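Local coordinates for putative CRISPR-associated endoribonuclease-like protein Cas6nc (Pyrococcus horikoshii, PDB 3QJL) that binds RNA of differing sequence as a Cas6-family RAMP protein, probably working in CRISPR-based immunity against viruses and other mobile genetic elements, at residues 72-77 / 107-112; 166-171 / 183-188; 37-42 / 95-100; 142-145 / 150-153. All blocks are in the same frame, centred on the assembly; numbering follows the deposited sequence.

Interaction 1 (72-77 / 107-112); sequences IEILSD and GELSFL. With nucleotides of chain D.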
loop_
_atom_site.group_PDB
_atom_site.type_symbol
_atom_site.label_atom_id
_atom_site.label_comp_id
_atom_site.label_asym_id
_atom_site.label_seq_id
_atom_site.Cartn_x
_atom_site.Cartn_y
_atom_site.Cartn_z
ATOM N N ILE A 72 -1.553 -10.883 12.719
ATOM C CA ILE A 72 -2.454 -9.749 12.870
ATOM C C ILE A 72 -3.241 -9.825 14.171
ATOM O O ILE A 72 -3.920 -10.810 14.447
ATOM C CB ILE A 72 -3.442 -9.702 11.693
ATOM C CG1 ILE A 72 -2.682 -9.859 10.371
ATOM C CG2 ILE A 72 -4.278 -8.420 11.728
ATOM C CD1 ILE A 72 -3.558 -10.016 9.159
ATOM N N GLU A 73 -3.149 -8.779 14.974
ATOM C CA GLU A 73 -3.912 -8.710 16.204
ATOM C C GLU A 73 -5.350 -8.372 15.874
ATOM O O GLU A 73 -5.606 -7.323 15.287
ATOM C CB GLU A 73 -3.369 -7.593 17.082
ATOM C CG GLU A 73 -2.509 -8.046 18.237
ATOM C CD GLU A 73 -1.985 -6.869 19.047
ATOM O OE1 GLU A 73 -0.757 -6.808 19.282
ATOM O OE2 GLU A 73 -2.801 -6.001 19.440
ATOM N N ILE A 74 -6.296 -9.214 16.286
ATOM C CA ILE A 74 -7.700 -8.921 16.021
ATOM C C ILE A 74 -8.289 -8.114 17.181
ATOM O O ILE A 74 -8.462 -8.630 18.284
ATOM C CB ILE A 74 -8.523 -10.217 15.838
ATOM C CG1 ILE A 74 -8.092 -10.951 14.573
ATOM C CG2 ILE A 74 -9.997 -9.900 15.740
ATOM C CD1 ILE A 74 -8.582 -12.358 14.503
ATOM N N LEU A 75 -8.579 -6.840 16.929
ATOM C CA LEU A 75 -9.204 -5.992 17.939
ATOM C C LEU A 75 -10.709 -5.879 17.731
ATOM O O LEU A 75 -11.415 -5.254 18.527
ATOM C CB LEU A 75 -8.570 -4.606 17.954
ATOM C CG LEU A 75 -7.079 -4.587 18.289
ATOM C CD1 LEU A 75 -6.677 -3.217 18.813
ATOM C CD2 LEU A 75 -6.738 -5.658 19.305
ATOM N N SER A 76 -11.191 -6.466 16.642
ATOM C CA SER A 76 -12.618 -6.560 16.391
ATOM C C SER A 76 -13.224 -7.722 17.177
ATOM O O SER A 76 -12.497 -8.624 17.599
ATOM C CB SER A 76 -12.889 -6.683 14.895
ATOM O OG SER A 76 -13.068 -5.398 14.333
ATOM N N ASP A 77 -14.536 -7.673 17.411
ATOM C CA ASP A 77 -15.254 -8.798 18.038
ATOM C C ASP A 77 -15.359 -9.995 17.097
ATOM O O ASP A 77 -15.263 -11.144 17.531
ATOM C CB ASP A 77 -16.656 -8.386 18.510
ATOM C CG ASP A 77 -16.620 -7.379 19.650
ATOM O OD1 ASP A 77 -15.700 -7.469 20.493
ATOM O OD2 ASP A 77 -17.505 -6.494 19.696
ATOM N N GLY A 107 -3.492 -21.727 12.458
ATOM C CA GLY A 107 -2.390 -21.673 13.395
ATOM C C GLY A 107 -2.880 -21.990 14.798
ATOM O O GLY A 107 -3.474 -23.042 15.038
ATOM N N GLU A 108 -2.636 -21.073 15.726
ATOM C CA GLU A 108 -3.010 -21.277 17.124
ATOM C C GLU A 108 -4.364 -20.677 17.479
ATOM O O GLU A 108 -4.775 -20.701 18.633
ATOM C CB GLU A 108 -1.937 -20.703 18.056
ATOM C CG GLU A 108 -0.573 -21.355 17.914
ATOM C CD GLU A 108 -0.576 -22.845 18.245
ATOM O OE1 GLU A 108 0.530 -23.415 18.355
ATOM O OE2 GLU A 108 -1.670 -23.448 18.396
ATOM N N LEU A 109 -5.049 -20.119 16.491
ATOM C CA LEU A 109 -6.305 -19.438 16.755
ATOM C C LEU A 109 -7.475 -20.267 16.247
ATOM O O LEU A 109 -7.513 -20.626 15.075
ATOM C CB LEU A 109 -6.299 -18.070 16.078
ATOM C CG LEU A 109 -7.445 -17.126 16.420
ATOM C CD1 LEU A 109 -7.482 -16.878 17.919
ATOM C CD2 LEU A 109 -7.285 -15.824 15.666
ATOM N N SER A 110 -8.419 -20.584 17.127
ATOM C CA SER A 110 -9.622 -21.304 16.707
ATOM C C SER A 110 -10.792 -20.347 16.529
ATOM O O SER A 110 -11.071 -19.530 17.401
ATOM C CB SER A 110 -9.991 -22.399 17.709
ATOM O OG SER A 110 -9.082 -23.484 17.647
ATOM N N PHE A 111 -11.463 -20.423 15.389
ATOM C CA PHE A 111 -12.647 -19.604 15.194
ATOM C C PHE A 111 -13.912 -20.438 15.327
ATOM O O PHE A 111 -13.859 -21.665 15.419
ATOM C CB PHE A 111 -12.622 -18.935 13.820
ATOM C CG PHE A 111 -11.558 -17.882 13.674
ATOM C CD1 PHE A 111 -10.339 -18.185 13.088
ATOM C CD2 PHE A 111 -11.782 -16.586 14.114
ATOM C CE1 PHE A 111 -9.360 -17.217 12.948
ATOM C CE2 PHE A 111 -10.810 -15.612 13.979
ATOM C CZ PHE A 111 -9.596 -15.928 13.394
ATOM N N LEU A 112 -15.048 -19.752 15.299
ATOM C CA LEU A 112 -16.347 -20.390 15.388
ATOM C C LEU A 112 -17.264 -19.674 14.420
ATOM O O LEU A 112 -17.453 -18.461 14.543
ATOM C CB LEU A 112 -16.888 -20.227 16.799
ATOM C CG LEU A 112 -17.762 -21.360 17.316
ATOM C CD1 LEU A 112 -16.984 -22.670 17.252
ATOM C CD2 LEU A 112 -18.226 -21.051 18.740
ATOM P P A D 6 -2.408 -2.911 7.901
ATOM O OP1 A D 6 -3.328 -2.258 6.943
ATOM O OP2 A D 6 -2.980 -3.739 8.984
ATOM O "O5'" A D 6 -1.316 -3.744 7.104
ATOM C "C5'" A D 6 -0.223 -4.355 7.776
ATOM C "C4'" A D 6 0.340 -5.512 6.987
ATOM O "O4'" A D 6 -0.551 -6.648 7.117
ATOM C "C3'" A D 6 0.502 -5.268 5.490
ATOM O "O3'" A D 6 1.631 -6.004 5.008
ATOM C "C2'" A D 6 -0.776 -5.864 4.910
ATOM O "O2'" A D 6 -0.659 -6.278 3.568
ATOM C "C1'" A D 6 -1.030 -7.044 5.849
ATOM N N9 A D 6 -2.444 -7.392 6.009
ATOM C C8 A D 6 -3.484 -6.541 6.300
ATOM N N7 A D 6 -4.662 -7.121 6.427
ATOM C C5 A D 6 -4.372 -8.457 6.216
ATOM C C6 A D 6 -5.194 -9.591 6.214
ATOM N N6 A D 6 -6.511 -9.550 6.434
ATOM N N1 A D 6 -4.601 -10.780 5.983
ATOM C C2 A D 6 -3.275 -10.813 5.762
ATOM N N3 A D 6 -2.397 -9.815 5.727
ATOM C C4 A D 6 -3.015 -8.645 5.970
#

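Interaction 2 (166-171 / 183-188); sequences KVMILR and RDFTIE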
loop_
_atom_site.group_PDB
_atom_site.type_symbol
_atom_site.label_atom_id
_atom_site.label_comp_id
_atom_site.label_asym_id
_atom_site.label_seq_id
_atom_site.Cartn_x
_atom_site.Cartn_y
_atom_site.Cartn_z
ATOM N N LYS A 166 -5.252 -14.828 -21.542
ATOM C CA LYS A 166 -5.351 -16.255 -21.839
ATOM C C LYS A 166 -5.855 -17.074 -20.653
ATOM O O LYS A 166 -6.604 -18.022 -20.826
ATOM C CB LYS A 166 -4.012 -16.808 -22.347
ATOM C CG LYS A 166 -3.756 -16.505 -23.807
ATOM C CD LYS A 166 -2.285 -16.493 -24.150
ATOM C CE LYS A 166 -2.078 -15.935 -25.542
ATOM N NZ LYS A 166 -0.679 -15.476 -25.750
ATOM N N VAL A 167 -5.444 -16.718 -19.446
ATOM C CA VAL A 167 -5.916 -17.446 -18.274
ATOM C C VAL A 167 -7.436 -17.333 -18.141
ATOM O O VAL A 167 -8.107 -18.327 -17.913
ATOM C CB VAL A 167 -5.216 -16.982 -16.985
ATOM C CG1 VAL A 167 -5.886 -17.571 -15.774
ATOM C CG2 VAL A 167 -3.774 -17.400 -17.015
ATOM N N MET A 168 -7.972 -16.127 -18.306
ATOM C CA MET A 168 -9.412 -15.915 -18.188
ATOM C C MET A 168 -10.184 -16.652 -19.274
ATOM O O MET A 168 -11.063 -17.445 -18.973
ATOM C CB MET A 168 -9.770 -14.426 -18.195
ATOM C CG MET A 168 -9.185 -13.650 -17.029
ATOM S SD MET A 168 -9.438 -14.429 -15.420
ATOM C CE MET A 168 -11.094 -13.854 -15.057
ATOM N N ILE A 169 -9.860 -16.401 -20.535
ATOM C CA ILE A 169 -10.515 -17.121 -21.614
ATOM C C ILE A 169 -10.482 -18.612 -21.334
ATOM O O ILE A 169 -11.499 -19.293 -21.405
ATOM C CB ILE A 169 -9.835 -16.870 -22.946
ATOM C CG1 ILE A 169 -10.211 -15.484 -23.462
ATOM C CG2 ILE A 169 -10.215 -17.951 -23.943
ATOM C CD1 ILE A 169 -9.211 -14.916 -24.436
ATOM N N LEU A 170 -9.304 -19.109 -20.997
ATOM C CA LEU A 170 -9.136 -20.520 -20.710
ATOM C C LEU A 170 -10.059 -20.940 -19.565
ATOM O O LEU A 170 -10.920 -21.816 -19.733
ATOM C CB LEU A 170 -7.675 -20.806 -20.363
ATOM C CG LEU A 170 -7.116 -22.153 -20.803
ATOM C CD1 LEU A 170 -6.876 -23.055 -19.592
ATOM C CD2 LEU A 170 -8.060 -22.810 -21.813
ATOM N N ARG A 171 -9.898 -20.296 -18.411
ATOM C CA ARG A 171 -10.703 -20.622 -17.235
ATOM C C ARG A 171 -12.203 -20.573 -17.543
ATOM O O ARG A 171 -12.943 -21.486 -17.205
ATOM C CB ARG A 171 -10.347 -19.704 -16.057
ATOM C CG ARG A 171 -9.117 -20.162 -15.290
ATOM C CD ARG A 171 -8.892 -19.362 -14.020
ATOM N NE ARG A 171 -10.047 -19.379 -13.127
ATOM C CZ ARG A 171 -10.662 -18.282 -12.700
ATOM N NH1 ARG A 171 -10.221 -17.090 -13.085
ATOM N NH2 ARG A 171 -11.709 -18.372 -11.889
ATOM N N ARG A 183 -13.601 -11.826 -26.311
ATOM C CA ARG A 183 -12.406 -12.149 -25.526
ATOM C C ARG A 183 -11.397 -11.007 -25.321
ATOM O O ARG A 183 -10.312 -11.225 -24.787
ATOM C CB ARG A 183 -11.709 -13.383 -26.087
ATOM C CG ARG A 183 -12.102 -13.700 -27.508
ATOM C CD ARG A 183 -11.939 -15.178 -27.793
ATOM N NE ARG A 183 -13.073 -15.720 -28.537
ATOM C CZ ARG A 183 -13.073 -15.943 -29.848
ATOM N NH1 ARG A 183 -11.988 -15.672 -30.569
ATOM N NH2 ARG A 183 -14.157 -16.445 -30.437
ATOM N N ASP A 184 -11.721 -9.805 -25.777
ATOM C CA ASP A 184 -10.796 -8.694 -25.603
ATOM C C ASP A 184 -11.085 -7.895 -24.342
ATOM O O ASP A 184 -12.224 -7.502 -24.093
ATOM C CB ASP A 184 -10.815 -7.768 -26.823
ATOM C CG ASP A 184 -10.390 -8.477 -28.103
ATOM O OD1 ASP A 184 -9.493 -9.350 -28.039
ATOM O OD2 ASP A 184 -10.958 -8.159 -29.174
ATOM N N PHE A 185 -10.049 -7.672 -23.539
ATOM C CA PHE A 185 -10.151 -6.756 -22.411
ATOM C C PHE A 185 -8.790 -6.241 -21.940
ATOM O O PHE A 185 -7.753 -6.850 -22.209
ATOM C CB PHE A 185 -10.895 -7.410 -21.249
ATOM C CG PHE A 185 -10.090 -8.426 -20.505
ATOM C CD1 PHE A 185 -10.134 -9.760 -20.862
ATOM C CD2 PHE A 185 -9.308 -8.055 -19.429
ATOM C CE1 PHE A 185 -9.404 -10.706 -20.168
ATOM C CE2 PHE A 185 -8.571 -9.001 -18.724
ATOM C CZ PHE A 185 -8.620 -10.329 -19.096
ATOM N N THR A 186 -8.802 -5.119 -21.232
ATOM C CA THR A 186 -7.590 -4.580 -20.639
ATOM C C THR A 186 -7.872 -4.238 -19.199
ATOM O O THR A 186 -9.026 -4.051 -18.822
ATOM C CB THR A 186 -7.146 -3.266 -21.316
ATOM O OG1 THR A 186 -8.247 -2.352 -21.337
ATOM C CG2 THR A 186 -6.663 -3.514 -22.732
ATOM N N ILE A 187 -6.821 -4.146 -18.396
ATOM C CA ILE A 187 -6.947 -3.550 -17.076
ATOM C C ILE A 187 -5.872 -2.484 -16.926
ATOM O O ILE A 187 -4.752 -2.664 -17.391
ATOM C CB ILE A 187 -6.783 -4.590 -15.953
ATOM C CG1 ILE A 187 -5.307 -4.825 -15.667
ATOM C CG2 ILE A 187 -7.475 -5.900 -16.308
ATOM C CD1 ILE A 187 -5.077 -5.706 -14.475
ATOM N N GLU A 188 -6.199 -1.357 -16.310
ATOM C CA GLU A 188 -5.132 -0.433 -15.954
ATOM C C GLU A 188 -5.055 -0.190 -14.451
ATOM O O GLU A 188 -6.046 0.172 -13.810
ATOM C CB GLU A 188 -5.159 0.867 -16.769
ATOM C CG GLU A 188 -6.158 1.910 -16.328
ATOM C CD GLU A 188 -5.908 3.242 -17.013
ATOM O OE1 GLU A 188 -4.727 3.537 -17.332
ATOM O OE2 GLU A 188 -6.890 3.986 -17.244
#

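Interaction 3 (37-42 / 95-100); sequences NSIEPT and AEAVEK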
loop_
_atom_site.group_PDB
_atom_site.type_symbol
_atom_site.label_atom_id
_atom_site.label_comp_id
_atom_site.label_asym_id
_atom_site.label_seq_id
_atom_site.Cartn_x
_atom_site.Cartn_y
_atom_site.Cartn_z
ATOM N N ASN A 37 -16.746 -31.662 1.579
ATOM C CA ASN A 37 -16.604 -33.029 1.117
ATOM C C ASN A 37 -17.452 -34.001 1.941
ATOM O O ASN A 37 -17.907 -35.026 1.430
ATOM C CB ASN A 37 -15.142 -33.441 1.103
ATOM C CG ASN A 37 -14.933 -34.779 0.458
ATOM O OD1 ASN A 37 -15.163 -34.951 -0.746
ATOM N ND2 ASN A 37 -14.490 -35.746 1.252
ATOM N N SER A 38 -17.678 -33.667 3.208
ATOM C CA SER A 38 -18.505 -34.485 4.087
ATOM C C SER A 38 -19.954 -34.562 3.589
ATOM O O SER A 38 -20.624 -35.589 3.728
ATOM C CB SER A 38 -18.482 -33.923 5.509
ATOM O OG SER A 38 -17.200 -34.028 6.094
ATOM N N ILE A 39 -20.428 -33.462 3.012
ATOM C CA ILE A 39 -21.799 -33.349 2.533
ATOM C C ILE A 39 -21.897 -33.572 1.020
ATOM O O ILE A 39 -22.581 -34.479 0.570
ATOM C CB ILE A 39 -22.413 -31.987 2.901
ATOM C CG1 ILE A 39 -22.084 -31.626 4.346
ATOM C CG2 ILE A 39 -23.900 -32.015 2.720
ATOM C CD1 ILE A 39 -22.342 -32.746 5.308
ATOM N N GLU A 40 -21.226 -32.736 0.236
ATOM C CA GLU A 40 -21.336 -32.802 -1.218
ATOM C C GLU A 40 -20.008 -33.168 -1.879
ATOM O O GLU A 40 -19.375 -32.323 -2.509
ATOM C CB GLU A 40 -21.795 -31.450 -1.755
ATOM C CG GLU A 40 -23.099 -30.965 -1.176
ATOM C CD GLU A 40 -24.289 -31.731 -1.720
ATOM O OE1 GLU A 40 -24.097 -32.579 -2.628
ATOM O OE2 GLU A 40 -25.420 -31.482 -1.240
ATOM N N PRO A 41 -19.598 -34.439 -1.770
ATOM C CA PRO A 41 -18.291 -34.887 -2.271
ATOM C C PRO A 41 -18.097 -34.504 -3.731
ATOM O O PRO A 41 -16.975 -34.295 -4.197
ATOM C CB PRO A 41 -18.377 -36.416 -2.157
ATOM C CG PRO A 41 -19.416 -36.667 -1.123
ATOM C CD PRO A 41 -20.419 -35.560 -1.280
ATOM N N THR A 42 -19.211 -34.421 -4.440
ATOM C CA THR A 42 -19.223 -34.190 -5.872
ATOM C C THR A 42 -18.934 -32.719 -6.155
ATOM O O THR A 42 -18.322 -32.367 -7.166
ATOM C CB THR A 42 -20.590 -34.631 -6.457
ATOM O OG1 THR A 42 -20.934 -33.818 -7.578
ATOM C CG2 THR A 42 -21.686 -34.501 -5.406
ATOM N N ALA A 95 -22.259 -22.987 2.445
ATOM C CA ALA A 95 -23.033 -22.535 3.595
ATOM C C ALA A 95 -23.395 -23.702 4.529
ATOM O O ALA A 95 -23.157 -23.635 5.735
ATOM C CB ALA A 95 -24.286 -21.818 3.124
ATOM N N GLU A 96 -23.954 -24.771 3.963
ATOM C CA GLU A 96 -24.348 -25.938 4.744
ATOM C C GLU A 96 -23.160 -26.580 5.461
ATOM O O GLU A 96 -23.176 -26.744 6.689
ATOM C CB GLU A 96 -25.035 -26.971 3.849
ATOM C CG GLU A 96 -26.015 -27.857 4.605
ATOM C CD GLU A 96 -26.705 -28.888 3.717
ATOM O OE1 GLU A 96 -26.958 -30.015 4.205
ATOM O OE2 GLU A 96 -27.005 -28.576 2.540
ATOM N N ALA A 97 -22.136 -26.938 4.687
ATOM C CA ALA A 97 -20.954 -27.614 5.212
ATOM C C ALA A 97 -20.366 -26.850 6.376
ATOM O O ALA A 97 -20.098 -27.409 7.442
ATOM C CB ALA A 97 -19.920 -27.756 4.131
ATOM N N VAL A 98 -20.157 -25.561 6.156
ATOM C CA VAL A 98 -19.570 -24.706 7.170
ATOM C C VAL A 98 -20.431 -24.669 8.431
ATOM O O VAL A 98 -19.948 -24.886 9.543
ATOM C CB VAL A 98 -19.350 -23.284 6.625
ATOM C CG1 VAL A 98 -19.167 -22.303 7.755
ATOM C CG2 VAL A 98 -18.148 -23.261 5.698
ATOM N N GLU A 99 -21.717 -24.414 8.253
ATOM C CA GLU A 99 -22.619 -24.305 9.386
ATOM C C GLU A 99 -22.749 -25.600 10.196
ATOM O O GLU A 99 -22.821 -25.562 11.432
ATOM C CB GLU A 99 -23.981 -23.847 8.917
ATOM C CG GLU A 99 -24.984 -23.756 10.017
ATOM C CD GLU A 99 -26.348 -23.492 9.464
ATOM O OE1 GLU A 99 -26.983 -24.472 9.004
ATOM O OE2 GLU A 99 -26.755 -22.306 9.457
ATOM N N LYS A 100 -22.784 -26.743 9.519
ATOM C CA LYS A 100 -22.756 -28.001 10.253
ATOM C C LYS A 100 -21.498 -28.074 11.117
ATOM O O LYS A 100 -21.573 -28.231 12.328
ATOM C CB LYS A 100 -22.843 -29.213 9.323
ATOM C CG LYS A 100 -24.145 -29.301 8.575
ATOM C CD LYS A 100 -24.514 -30.738 8.288
ATOM C CE LYS A 100 -25.833 -30.831 7.510
ATOM N NZ LYS A 100 -26.921 -29.933 8.049
#

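Interaction 4 (142-145 / 150-153); sequences KFEG and HWDL. With nucleotides of chain D.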
loop_
_atom_site.group_PDB
_atom_site.type_symbol
_atom_site.label_atom_id
_atom_site.label_comp_id
_atom_site.label_asym_id
_atom_site.label_seq_id
_atom_site.Cartn_x
_atom_site.Cartn_y
_atom_site.Cartn_z
ATOM N N LYS A 142 9.526 -19.823 -16.241
ATOM C CA LYS A 142 10.807 -19.246 -16.629
ATOM C C LYS A 142 11.944 -20.210 -16.312
ATOM O O LYS A 142 11.925 -20.875 -15.273
ATOM C CB LYS A 142 11.028 -17.908 -15.920
ATOM C CG LYS A 142 12.311 -17.201 -16.316
ATOM C CD LYS A 142 12.451 -15.844 -15.622
ATOM C CE LYS A 142 12.785 -15.998 -14.146
ATOM N NZ LYS A 142 14.139 -16.602 -13.934
ATOM N N PHE A 143 12.923 -20.310 -17.213
ATOM C CA PHE A 143 14.115 -21.090 -16.907
ATOM C C PHE A 143 14.901 -20.304 -15.873
ATOM O O PHE A 143 15.314 -19.167 -16.123
ATOM C CB PHE A 143 14.996 -21.308 -18.145
ATOM C CG PHE A 143 14.273 -21.900 -19.322
ATOM C CD1 PHE A 143 14.064 -23.269 -19.413
ATOM C CD2 PHE A 143 13.820 -21.088 -20.351
ATOM C CE1 PHE A 143 13.401 -23.813 -20.503
ATOM C CE2 PHE A 143 13.157 -21.623 -21.442
ATOM C CZ PHE A 143 12.947 -22.988 -21.519
ATOM N N GLU A 144 15.108 -20.915 -14.714
ATOM C CA GLU A 144 15.965 -20.347 -13.684
ATOM C C GLU A 144 16.842 -21.496 -13.196
ATOM O O GLU A 144 16.340 -22.471 -12.633
ATOM C CB GLU A 144 15.118 -19.759 -12.551
ATOM C CG GLU A 144 15.860 -18.813 -11.614
ATOM C CD GLU A 144 15.036 -18.471 -10.384
ATOM O OE1 GLU A 144 13.791 -18.407 -10.501
ATOM O OE2 GLU A 144 15.630 -18.286 -9.298
ATOM N N GLY A 145 18.149 -21.388 -13.416
ATOM C CA GLY A 145 19.013 -22.546 -13.282
ATOM C C GLY A 145 18.616 -23.561 -14.344
ATOM O O GLY A 145 18.480 -23.212 -15.520
ATOM N N HIS A 150 8.109 -21.816 -11.506
ATOM C CA HIS A 150 7.035 -20.859 -11.699
ATOM C C HIS A 150 7.521 -19.444 -11.443
ATOM O O HIS A 150 8.074 -19.150 -10.383
ATOM C CB HIS A 150 5.874 -21.168 -10.755
ATOM C CG HIS A 150 5.207 -22.482 -11.023
ATOM N ND1 HIS A 150 4.273 -22.651 -12.024
ATOM C CD2 HIS A 150 5.332 -23.686 -10.418
ATOM C CE1 HIS A 150 3.855 -23.903 -12.027
ATOM N NE2 HIS A 150 4.480 -24.553 -11.060
ATOM N N TRP A 151 7.321 -18.563 -12.413
ATOM C CA TRP A 151 7.589 -17.156 -12.174
ATOM C C TRP A 151 6.286 -16.368 -12.081
ATOM O O TRP A 151 5.450 -16.441 -12.978
ATOM C CB TRP A 151 8.498 -16.565 -13.252
ATOM C CG TRP A 151 9.103 -15.290 -12.789
ATOM C CD1 TRP A 151 8.742 -14.030 -13.152
ATOM C CD2 TRP A 151 10.146 -15.149 -11.827
ATOM N NE1 TRP A 151 9.510 -13.109 -12.489
ATOM C CE2 TRP A 151 10.382 -13.773 -11.666
ATOM C CE3 TRP A 151 10.918 -16.054 -11.095
ATOM C CZ2 TRP A 151 11.354 -13.282 -10.801
ATOM C CZ3 TRP A 151 11.880 -15.564 -10.235
ATOM C CH2 TRP A 151 12.087 -14.193 -10.092
ATOM N N ASP A 152 6.121 -15.613 -10.998
ATOM C CA ASP A 152 4.908 -14.825 -10.794
ATOM C C ASP A 152 4.979 -13.448 -11.455
ATOM O O ASP A 152 6.024 -12.807 -11.478
ATOM C CB ASP A 152 4.590 -14.707 -9.305
ATOM C CG ASP A 152 4.379 -16.058 -8.654
ATOM O OD1 ASP A 152 3.908 -16.989 -9.349
ATOM O OD2 ASP A 152 4.693 -16.192 -7.450
ATOM N N LEU A 153 3.856 -12.993 -11.994
ATOM C CA LEU A 153 3.841 -11.746 -12.734
ATOM C C LEU A 153 3.029 -10.717 -11.987
ATOM O O LEU A 153 2.159 -11.062 -11.186
ATOM C CB LEU A 153 3.237 -11.949 -14.119
ATOM C CG LEU A 153 3.984 -12.860 -15.081
ATOM C CD1 LEU A 153 3.266 -12.900 -16.421
ATOM C CD2 LEU A 153 5.415 -12.353 -15.236
ATOM P P A D 10 13.938 -13.369 -2.130
ATOM O OP1 A D 10 14.677 -13.992 -1.008
ATOM O OP2 A D 10 14.473 -12.120 -2.740
ATOM O "O5'" A D 10 13.680 -14.444 -3.278
ATOM C "C5'" A D 10 13.356 -15.796 -2.964
ATOM C "C4'" A D 10 13.330 -16.663 -4.201
ATOM O "O4'" A D 10 12.107 -16.392 -4.956
ATOM C "C3'" A D 10 14.490 -16.434 -5.180
ATOM O "O3'" A D 10 14.797 -17.658 -5.854
ATOM C "C2'" A D 10 13.872 -15.471 -6.181
ATOM O "O2'" A D 10 14.520 -15.434 -7.436
ATOM C "C1'" A D 10 12.459 -16.043 -6.282
ATOM N N9 A D 10 11.464 -15.111 -6.822
ATOM C C8 A D 10 11.501 -13.742 -6.775
ATOM N N7 A D 10 10.504 -13.158 -7.384
ATOM C C5 A D 10 9.769 -14.218 -7.877
ATOM C C6 A D 10 8.583 -14.246 -8.616
ATOM N N6 A D 10 7.950 -13.127 -8.980
ATOM N N1 A D 10 8.084 -15.462 -8.961
ATOM C C2 A D 10 8.752 -16.560 -8.578
ATOM N N3 A D 10 9.885 -16.654 -7.874
ATOM C C4 A D 10 10.349 -15.429 -7.552
#

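Interaction 1 (72-77 / 107-112)
Ile74 CD1 is the one atom of 72-77 that reaches 107-112, where it meets two side chains. It lies 3.9 Å from Leu109 CD2. It is also 3.9 Å from Phe111 CZ, in the plane of the ring and at its edge. Ile74 and Phe111 approach from opposite directions, and the methyl meets the ring edge. The extended second torsion of Ile74 (chi2 165°) points CD1 at these two side chains. The backbones stay well apart, with Ile74 CA and Leu109 CA 10.6 Å from each other. The contact is small and apolar, and all three residues are buried. Pro13 lies beside both Ile74 and Phe111, and Pro18 beside Leu109. Phe104 and Ile106 of strand 103-106 also pack on the Phe111 ring. Two residues before Ile74, Ile72 turns its own CD1 onto RNA. This methyl sits over the face of the six-membered ring of A6 of chain D, 3.4 Å from the base atom C6. One short strand therefore touches both protein core and bound base. The arrangement places the small sheet of 19-20, 64-67 and 71-74 against strand 109-118, which belongs to the five-stranded antiparallel sheet of the N-terminal ferredoxin-like RAMP domain.

Interaction 2 (166-171 / 183-188)
The side chains of Met168 and Phe185 cross at about a right angle. Met168 CG stands 4.0 Å from Phe185 CZ, and the approach to the ring is oblique. Phe185 CG lies between the backbone N and the carbonyl carbon (chi1 75°), which sends the ring toward the helix. Tyr213 lies nearly parallel to that ring, and Ile219 touches both Phe185 and Met168. This is the helix-on-sheet packing of the C-terminal RAMP domain: helix 160-176 lies against the start of strand 185-189, which pairs with strand 204-215. At the outer end of the contact, Ile169 and Arg183 meet at a slant. Ile169 CD1 comes 3.4 Å from Arg183 CB, and Ile169 CG1 is 3.7 Å from the same CB. Only the root of the arginine takes part; its guanidinium end leads away from the helix, with a weak hydrogen bond from NE to Pro180 O. Arg171, on another side of the helix, gives hydrogen bonds to the backbone oxygens of His51, Gly52 and Gly227.

Interaction 3 (37-42 / 95-100)
From 37-42, Ile39 alone makes the contact, with different branches meeting different residues of helix 88-100. The buried side is at Ala97. Ile39 CG1 lies 4.3 Å from Ala97 CA and 4.4 Å from Ala97 CB, and the two CA atoms are 6.4 Å apart. The small alanine lets Ile39 come near; Lys35 and Val36 of helix 25-39 also touch it. Helices 25-39 and 88-100 pack side by side in the N-terminal ferredoxin-like domain, and Ala95 and Val98 pack on strand 109-118 of its sheet. The other side is more exposed and more polar, though its approaches are no longer. Ile39 CG2 is 3.9 Å from Glu96 OE1, the two side chains crossing at about a right angle. Ile39 CD1 rests 4.2 Å from Lys100 CD, part of the lysine's aliphatic stem. Glu96 and Lys100 sit one helical turn apart, and their charged ends form a long salt bridge, with Lys100 NZ 3.8 Å from Glu96 OE1. Glu40, at the N-cap position of helix 41-47, has a weak, long ion pair with Arg92.

Interaction 4 (142-145 / 150-153)
An RNA-binding beta hairpin, strands 138-143 and 148-153, holds an adenine here by stacking and by hydrogen bonds with the protein backbone. Trp151 is sandwiched between Lys142 and A10 of chain D. Lys142 runs beside the indole and bends at its third torsion (chi3 73°), which lays CE over one face; the fourth bend places NZ. Lys142 CE is 3.6 Å from Trp151 CE3, a CH-pi contact. Lys142 NZ adds a cation-pi contact, 4.7 Å from the centroid of the six-membered ring. The adenine covers the opposite face of the indole. Glu144 crosses Trp151 at about a right angle, with OE1 3.4 Å from Trp151 CZ3. Its carboxylate forms a salt bridge with Arg149 through OE2 and a long one with Lys142, which would probably offset its charge beside the RNA backbone. Asp152 reads the edge of the base through its backbone. The amide Asp152 N gives A10 N1 a nearly straight hydrogen bond of 2.8 Å (176°), and A10 N6 gives Asp152 O one of 3.2 Å, more bent at 148°.

Interactions 1 and 3 lie in the N-terminal Cas6 region, interactions 2 and 4 in the C-terminal one. Strand 109-118 supplies one side of interaction 1, and helix 88-100 of interaction 3 packs on it; the two centres are 23 Å apart and the segments alternate along the chain. Interactions 2 and 4 have centres 21 Å apart, and strand 148-153 leads on to helix 160-176. Leu153, in interaction 4, packs on that helix. RNA of chain D touches interaction 1 through A6 and interaction 4 through A10. The centres of interactions 1 and 4 are 35 Å apart, so the RNA meets both halves of the protein. Interaction 2 is about 7 Å from the RNA by nearest atoms, and interaction 3 about 16 Å.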